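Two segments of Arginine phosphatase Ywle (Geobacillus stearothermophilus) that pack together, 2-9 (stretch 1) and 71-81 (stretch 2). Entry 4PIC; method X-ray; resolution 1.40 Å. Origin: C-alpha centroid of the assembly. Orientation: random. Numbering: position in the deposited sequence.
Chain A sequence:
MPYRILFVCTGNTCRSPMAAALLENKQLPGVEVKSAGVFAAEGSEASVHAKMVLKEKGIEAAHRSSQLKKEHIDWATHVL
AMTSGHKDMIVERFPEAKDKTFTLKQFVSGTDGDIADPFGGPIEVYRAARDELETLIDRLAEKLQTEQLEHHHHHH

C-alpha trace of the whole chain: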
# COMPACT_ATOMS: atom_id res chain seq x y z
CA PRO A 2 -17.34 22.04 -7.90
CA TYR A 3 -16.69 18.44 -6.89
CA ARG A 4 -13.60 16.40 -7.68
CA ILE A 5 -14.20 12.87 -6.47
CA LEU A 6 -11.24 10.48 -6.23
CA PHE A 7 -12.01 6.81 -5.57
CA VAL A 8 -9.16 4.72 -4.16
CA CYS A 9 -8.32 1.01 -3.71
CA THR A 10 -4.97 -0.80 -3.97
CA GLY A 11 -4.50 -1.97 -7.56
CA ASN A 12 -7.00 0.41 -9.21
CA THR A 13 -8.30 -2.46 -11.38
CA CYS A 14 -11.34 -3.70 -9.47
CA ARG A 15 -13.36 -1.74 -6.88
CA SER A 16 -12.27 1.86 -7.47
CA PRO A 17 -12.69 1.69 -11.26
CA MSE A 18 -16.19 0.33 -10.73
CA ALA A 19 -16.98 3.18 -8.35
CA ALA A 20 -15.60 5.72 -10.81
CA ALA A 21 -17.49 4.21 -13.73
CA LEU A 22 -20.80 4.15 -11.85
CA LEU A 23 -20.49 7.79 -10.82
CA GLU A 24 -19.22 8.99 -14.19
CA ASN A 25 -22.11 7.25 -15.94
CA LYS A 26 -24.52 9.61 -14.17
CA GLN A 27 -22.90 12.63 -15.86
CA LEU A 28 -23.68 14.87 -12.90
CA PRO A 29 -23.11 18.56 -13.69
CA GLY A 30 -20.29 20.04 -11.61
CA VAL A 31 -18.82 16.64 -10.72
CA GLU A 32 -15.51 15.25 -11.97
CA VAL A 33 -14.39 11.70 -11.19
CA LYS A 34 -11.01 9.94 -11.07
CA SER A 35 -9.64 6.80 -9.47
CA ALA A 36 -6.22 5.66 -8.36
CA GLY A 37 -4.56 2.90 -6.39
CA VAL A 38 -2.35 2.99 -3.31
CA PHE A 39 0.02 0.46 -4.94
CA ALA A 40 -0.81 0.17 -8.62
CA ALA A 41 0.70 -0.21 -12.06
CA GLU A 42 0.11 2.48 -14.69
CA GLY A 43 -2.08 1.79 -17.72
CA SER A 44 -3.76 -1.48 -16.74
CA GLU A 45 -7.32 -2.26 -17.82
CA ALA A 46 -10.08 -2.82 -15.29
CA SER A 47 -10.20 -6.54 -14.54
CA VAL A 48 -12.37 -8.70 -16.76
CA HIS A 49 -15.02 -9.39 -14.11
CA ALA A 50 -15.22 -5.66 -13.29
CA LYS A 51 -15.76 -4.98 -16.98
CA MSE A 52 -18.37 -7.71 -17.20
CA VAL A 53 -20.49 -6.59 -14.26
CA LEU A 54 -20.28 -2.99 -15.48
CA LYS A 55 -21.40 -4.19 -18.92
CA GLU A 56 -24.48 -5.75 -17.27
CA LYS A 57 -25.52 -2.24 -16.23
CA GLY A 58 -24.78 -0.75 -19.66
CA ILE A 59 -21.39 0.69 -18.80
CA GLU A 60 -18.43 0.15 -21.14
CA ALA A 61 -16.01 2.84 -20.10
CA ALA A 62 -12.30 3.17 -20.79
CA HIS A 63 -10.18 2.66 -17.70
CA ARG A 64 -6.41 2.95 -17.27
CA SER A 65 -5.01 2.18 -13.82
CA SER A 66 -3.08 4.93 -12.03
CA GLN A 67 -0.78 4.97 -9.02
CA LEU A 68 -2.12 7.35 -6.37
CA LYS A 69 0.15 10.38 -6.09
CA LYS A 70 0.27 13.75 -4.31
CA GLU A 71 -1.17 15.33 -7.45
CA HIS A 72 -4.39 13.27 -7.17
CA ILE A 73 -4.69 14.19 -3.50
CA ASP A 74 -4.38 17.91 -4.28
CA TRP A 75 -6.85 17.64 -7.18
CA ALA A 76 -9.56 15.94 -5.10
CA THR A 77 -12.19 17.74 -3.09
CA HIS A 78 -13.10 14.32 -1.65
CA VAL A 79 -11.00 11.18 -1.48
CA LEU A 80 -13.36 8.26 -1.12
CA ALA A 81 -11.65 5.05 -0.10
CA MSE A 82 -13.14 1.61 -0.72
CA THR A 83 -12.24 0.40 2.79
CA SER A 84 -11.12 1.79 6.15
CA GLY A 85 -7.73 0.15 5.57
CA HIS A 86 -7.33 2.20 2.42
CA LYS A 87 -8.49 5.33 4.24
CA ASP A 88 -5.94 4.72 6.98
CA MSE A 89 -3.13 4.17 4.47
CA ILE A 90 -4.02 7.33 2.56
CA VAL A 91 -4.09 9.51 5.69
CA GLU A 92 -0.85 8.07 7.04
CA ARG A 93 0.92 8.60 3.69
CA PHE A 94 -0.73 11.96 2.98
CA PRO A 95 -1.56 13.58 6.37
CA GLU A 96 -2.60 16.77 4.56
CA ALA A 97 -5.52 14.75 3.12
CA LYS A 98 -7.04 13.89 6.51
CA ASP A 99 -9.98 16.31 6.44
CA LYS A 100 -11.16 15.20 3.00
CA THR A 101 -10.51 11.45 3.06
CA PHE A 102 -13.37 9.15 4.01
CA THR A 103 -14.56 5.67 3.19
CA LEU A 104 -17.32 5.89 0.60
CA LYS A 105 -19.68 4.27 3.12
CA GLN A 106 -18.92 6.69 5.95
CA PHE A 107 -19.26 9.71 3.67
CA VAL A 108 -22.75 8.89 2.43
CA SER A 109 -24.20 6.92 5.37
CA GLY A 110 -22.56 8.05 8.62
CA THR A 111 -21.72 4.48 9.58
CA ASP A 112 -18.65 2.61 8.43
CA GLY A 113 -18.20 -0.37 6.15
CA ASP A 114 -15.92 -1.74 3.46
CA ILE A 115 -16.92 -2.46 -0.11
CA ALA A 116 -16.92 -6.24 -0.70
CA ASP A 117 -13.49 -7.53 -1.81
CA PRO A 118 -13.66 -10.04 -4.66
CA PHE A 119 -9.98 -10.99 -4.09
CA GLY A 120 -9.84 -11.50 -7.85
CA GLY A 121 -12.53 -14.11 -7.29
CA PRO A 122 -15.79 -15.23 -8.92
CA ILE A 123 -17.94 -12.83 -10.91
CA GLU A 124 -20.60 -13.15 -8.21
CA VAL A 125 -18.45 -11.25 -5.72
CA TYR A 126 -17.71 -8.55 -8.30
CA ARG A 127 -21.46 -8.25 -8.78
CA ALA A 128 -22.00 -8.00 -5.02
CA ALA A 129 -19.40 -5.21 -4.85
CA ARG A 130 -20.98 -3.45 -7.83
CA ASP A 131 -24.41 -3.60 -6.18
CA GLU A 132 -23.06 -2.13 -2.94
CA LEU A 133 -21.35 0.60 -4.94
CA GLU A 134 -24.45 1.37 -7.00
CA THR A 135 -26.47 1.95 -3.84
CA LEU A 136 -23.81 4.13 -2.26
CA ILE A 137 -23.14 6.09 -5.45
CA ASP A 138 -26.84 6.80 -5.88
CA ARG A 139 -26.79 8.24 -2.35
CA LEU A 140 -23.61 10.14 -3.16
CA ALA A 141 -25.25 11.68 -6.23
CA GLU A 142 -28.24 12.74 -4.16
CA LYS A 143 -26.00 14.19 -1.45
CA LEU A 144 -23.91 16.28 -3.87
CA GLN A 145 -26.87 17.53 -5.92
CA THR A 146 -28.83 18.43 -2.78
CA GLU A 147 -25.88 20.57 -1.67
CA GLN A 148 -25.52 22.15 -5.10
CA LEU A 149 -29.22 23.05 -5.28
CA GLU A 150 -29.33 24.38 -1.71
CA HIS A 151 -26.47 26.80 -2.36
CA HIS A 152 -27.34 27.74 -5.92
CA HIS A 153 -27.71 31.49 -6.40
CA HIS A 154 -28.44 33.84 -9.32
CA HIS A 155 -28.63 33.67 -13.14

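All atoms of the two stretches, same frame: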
# COMPACT_ATOMS: atom_id res chain seq x y z
N PRO A 2 -17.71 23.16 -7.05
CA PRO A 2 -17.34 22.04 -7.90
C PRO A 2 -16.86 20.85 -7.07
O PRO A 2 -16.28 21.02 -5.99
CB PRO A 2 -16.28 22.45 -8.92
N TYR A 3 -17.12 19.65 -7.57
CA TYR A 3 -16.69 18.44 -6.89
C TYR A 3 -15.67 17.69 -7.72
O TYR A 3 -15.83 17.50 -8.92
CB TYR A 3 -17.89 17.53 -6.61
CG TYR A 3 -18.82 18.10 -5.58
CD1 TYR A 3 -18.55 17.98 -4.23
CD2 TYR A 3 -19.99 18.76 -5.95
CE1 TYR A 3 -19.39 18.51 -3.27
CE2 TYR A 3 -20.84 19.29 -5.01
CZ TYR A 3 -20.54 19.15 -3.67
OH TYR A 3 -21.40 19.68 -2.73
N ARG A 4 -14.59 17.26 -7.05
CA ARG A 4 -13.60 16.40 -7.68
C ARG A 4 -13.43 15.16 -6.81
O ARG A 4 -12.76 15.18 -5.77
CB ARG A 4 -12.28 17.15 -7.90
CG ARG A 4 -12.41 18.27 -8.95
CD ARG A 4 -11.17 19.15 -9.03
NE ARG A 4 -10.97 19.94 -7.82
CZ ARG A 4 -11.52 21.13 -7.60
NH1 ARG A 4 -12.33 21.68 -8.51
NH2 ARG A 4 -11.29 21.77 -6.46
N ILE A 5 -14.08 14.09 -7.25
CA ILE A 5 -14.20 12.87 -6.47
C ILE A 5 -13.14 11.87 -6.92
O ILE A 5 -13.09 11.50 -8.09
CB ILE A 5 -15.58 12.22 -6.67
CG1 ILE A 5 -16.70 13.23 -6.39
CG2 ILE A 5 -15.71 10.97 -5.81
CD1 ILE A 5 -16.66 13.85 -5.00
N LEU A 6 -12.31 11.44 -5.98
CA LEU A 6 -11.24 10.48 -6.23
C LEU A 6 -11.53 9.19 -5.48
O LEU A 6 -11.55 9.17 -4.25
CB LEU A 6 -9.91 11.06 -5.77
CG LEU A 6 -8.71 10.15 -5.97
CD1 LEU A 6 -8.44 9.95 -7.45
CD2 LEU A 6 -7.48 10.70 -5.26
N PHE A 7 -11.78 8.11 -6.21
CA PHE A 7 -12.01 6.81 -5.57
C PHE A 7 -10.70 6.04 -5.50
O PHE A 7 -9.93 6.06 -6.46
CB PHE A 7 -13.02 5.97 -6.35
CG PHE A 7 -14.42 6.51 -6.33
CD1 PHE A 7 -15.16 6.50 -5.15
CD2 PHE A 7 -15.00 7.00 -7.48
CE1 PHE A 7 -16.47 6.98 -5.14
CE2 PHE A 7 -16.31 7.48 -7.47
CZ PHE A 7 -17.04 7.47 -6.30
N VAL A 8 -10.46 5.37 -4.38
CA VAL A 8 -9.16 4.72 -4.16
C VAL A 8 -9.27 3.28 -3.64
O VAL A 8 -10.00 3.03 -2.68
CB VAL A 8 -8.30 5.55 -3.17
CG1 VAL A 8 -6.95 4.86 -2.96
CG2 VAL A 8 -8.10 6.97 -3.68
N CYS A 9 -8.55 2.35 -4.27
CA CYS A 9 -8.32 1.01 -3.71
C CYS A 9 -6.83 0.73 -3.82
O CYS A 9 -6.05 1.67 -3.82
CB CYS A 9 -9.19 -0.07 -4.35
SG CYS A 9 -9.00 -0.32 -6.13
N GLU A 71 -0.41 14.55 -6.49
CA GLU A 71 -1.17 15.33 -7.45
C GLU A 71 -2.66 14.98 -7.43
O GLU A 71 -3.51 15.85 -7.59
CB GLU A 71 -0.58 15.17 -8.85
CG GLU A 71 0.78 15.87 -9.05
CD GLU A 71 1.89 15.36 -8.12
OE1 GLU A 71 2.03 14.12 -7.95
OE2 GLU A 71 2.62 16.20 -7.56
N HIS A 72 -2.98 13.70 -7.24
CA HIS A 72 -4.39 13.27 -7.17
C HIS A 72 -5.01 13.78 -5.88
O HIS A 72 -6.18 14.17 -5.85
CB HIS A 72 -4.51 11.75 -7.14
CG HIS A 72 -4.06 11.06 -8.38
ND1 HIS A 72 -2.90 10.31 -8.43
CD2 HIS A 72 -4.63 10.96 -9.61
CE1 HIS A 72 -2.77 9.80 -9.64
NE2 HIS A 72 -3.80 10.17 -10.37
N ILE A 73 -4.24 13.73 -4.80
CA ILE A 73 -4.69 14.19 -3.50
C ILE A 73 -5.03 15.68 -3.54
O ILE A 73 -6.08 16.10 -3.04
CB ILE A 73 -3.62 13.92 -2.43
CG1 ILE A 73 -3.36 12.41 -2.30
CG2 ILE A 73 -4.02 14.53 -1.09
CD1 ILE A 73 -4.55 11.62 -1.78
N ASP A 74 -4.16 16.47 -4.17
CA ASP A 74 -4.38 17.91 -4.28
C ASP A 74 -5.52 18.27 -5.22
O ASP A 74 -6.19 19.28 -5.03
CB ASP A 74 -3.10 18.61 -4.73
CG ASP A 74 -1.99 18.53 -3.71
OD1 ASP A 74 -2.29 18.24 -2.53
OD2 ASP A 74 -0.83 18.77 -4.08
N TRP A 75 -5.74 17.44 -6.24
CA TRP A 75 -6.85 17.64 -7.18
C TRP A 75 -8.20 17.41 -6.51
O TRP A 75 -9.15 18.18 -6.71
CB TRP A 75 -6.68 16.68 -8.36
CG TRP A 75 -7.84 16.62 -9.32
CD1 TRP A 75 -8.03 17.39 -10.43
CD2 TRP A 75 -8.94 15.70 -9.27
NE1 TRP A 75 -9.18 17.01 -11.07
CE2 TRP A 75 -9.77 15.98 -10.38
CE3 TRP A 75 -9.31 14.67 -8.40
CZ2 TRP A 75 -10.94 15.28 -10.64
CZ3 TRP A 75 -10.48 13.96 -8.66
CH2 TRP A 75 -11.29 14.28 -9.77
N ALA A 76 -8.29 16.37 -5.69
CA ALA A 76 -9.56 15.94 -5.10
C ALA A 76 -10.15 16.93 -4.11
O ALA A 76 -9.43 17.53 -3.31
CB ALA A 76 -9.37 14.58 -4.44
N THR A 77 -11.47 17.11 -4.18
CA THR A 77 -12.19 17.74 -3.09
C THR A 77 -12.57 16.67 -2.06
O THR A 77 -12.69 16.96 -0.87
CB THR A 77 -13.46 18.46 -3.57
OG1 THR A 77 -14.34 17.53 -4.21
CG2 THR A 77 -13.10 19.56 -4.57
N HIS A 78 -12.76 15.44 -2.53
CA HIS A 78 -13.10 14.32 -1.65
C HIS A 78 -12.37 13.09 -2.12
O HIS A 78 -12.45 12.73 -3.31
CB HIS A 78 -14.61 14.02 -1.69
CG HIS A 78 -15.46 15.19 -1.32
ND1 HIS A 78 -15.60 16.30 -2.12
CD2 HIS A 78 -16.24 15.41 -0.23
CE1 HIS A 78 -16.41 17.17 -1.53
NE2 HIS A 78 -16.82 16.65 -0.39
N VAL A 79 -11.67 12.44 -1.20
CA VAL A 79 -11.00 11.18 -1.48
C VAL A 79 -11.82 10.11 -0.81
O VAL A 79 -11.95 10.09 0.42
CB VAL A 79 -9.56 11.17 -0.95
CG1 VAL A 79 -8.88 9.85 -1.30
CG2 VAL A 79 -8.78 12.36 -1.52
N LEU A 80 -12.41 9.24 -1.62
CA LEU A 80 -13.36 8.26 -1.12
C LEU A 80 -12.76 6.87 -1.27
O LEU A 80 -12.67 6.31 -2.38
CB LEU A 80 -14.71 8.38 -1.84
CG LEU A 80 -15.38 9.75 -1.67
CD1 LEU A 80 -16.74 9.81 -2.40
CD2 LEU A 80 -15.56 10.07 -0.20
N ALA A 81 -12.33 6.33 -0.14
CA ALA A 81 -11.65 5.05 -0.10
C ALA A 81 -12.66 3.90 -0.12
O ALA A 81 -13.77 4.02 0.40
CB ALA A 81 -10.77 4.96 1.15
O HOH W 1 -9.34 20.61 -4.52

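How do the two backbones run relative to each other? Stretch 1 is a strand from Y3 to C9, and the final part of stretch 2, H78 to A81, is a strand lying beside it in parallel, with an angle of 27° between their directions. I5, L6, F7 and V8 pair in turn with H78, V79, L80 and A81. The hydrogen bonds zigzag as parallel strands require: L6 N gives to H78 O (3.0 Å), L80 N gives to L6 O (2.8 Å), and V8 N gives to L80 O (3.1 Å). Between these, CA hydrogens also approach carbonyls, with F7 CA 3.3 Å from L80 O.

What happens where the helix gives way to the strand? The helix ends at W75, and A76 and T77 carry the chain into the sheet. Here R4 O receives two backbone donors, T77 N at 2.8 Å and H78 N at 3.3 Å. The T77 side chain points toward stretch 1, and its hydroxyl takes the place of a backbone carbonyl: R4 N donates to T77 OG1 over 2.9 Å. T77 OG1 also shares a hydrogen bond with H78 ND1 at 2.7 Å, so a threonine here ties the start of the pairing to the neighbouring imidazole.

Why does R4 pack so closely on W75? Its aliphatic part lies over the indole face, with R4 CB 3.5 Å from the centroid of the W75 six-membered ring, almost on the ring normal. Farther out, R4 NE donates to W75 O at 2.8 Å, satisfying a carbonyl at the end of the helix. R4 NH2 donates to the oxygen of water 1 at 3.0 Å. Arginine suits this partly exposed place because its methylenes cover the ring while its polar end remains available for hydrogen bonding.

Which side chains fill the two faces of the sheet? L6, V8, V79 and A81 share the face toward the helix. L6 is buried there: L6 CB lies 3.8 Å from A76 CB, and L6 CD2 reaches H72 CB at 3.7 Å. The methyl of A76 packs directly on the leucine, and V8 CG2 meets V79 CG1 at 3.8 Å. I5, F7, H78 and L80 occupy the other face, where I5 CG2 touches L80 CD1 at 3.7 Å and F7 CD1 approaches L80 CB at 3.8 Å. Toward the start of the strand, Y3 CD1 comes within 3.5 Å of H78 CE1, the two rings meeting obliquely. Together the stretches bury 793 Å², counting both sides.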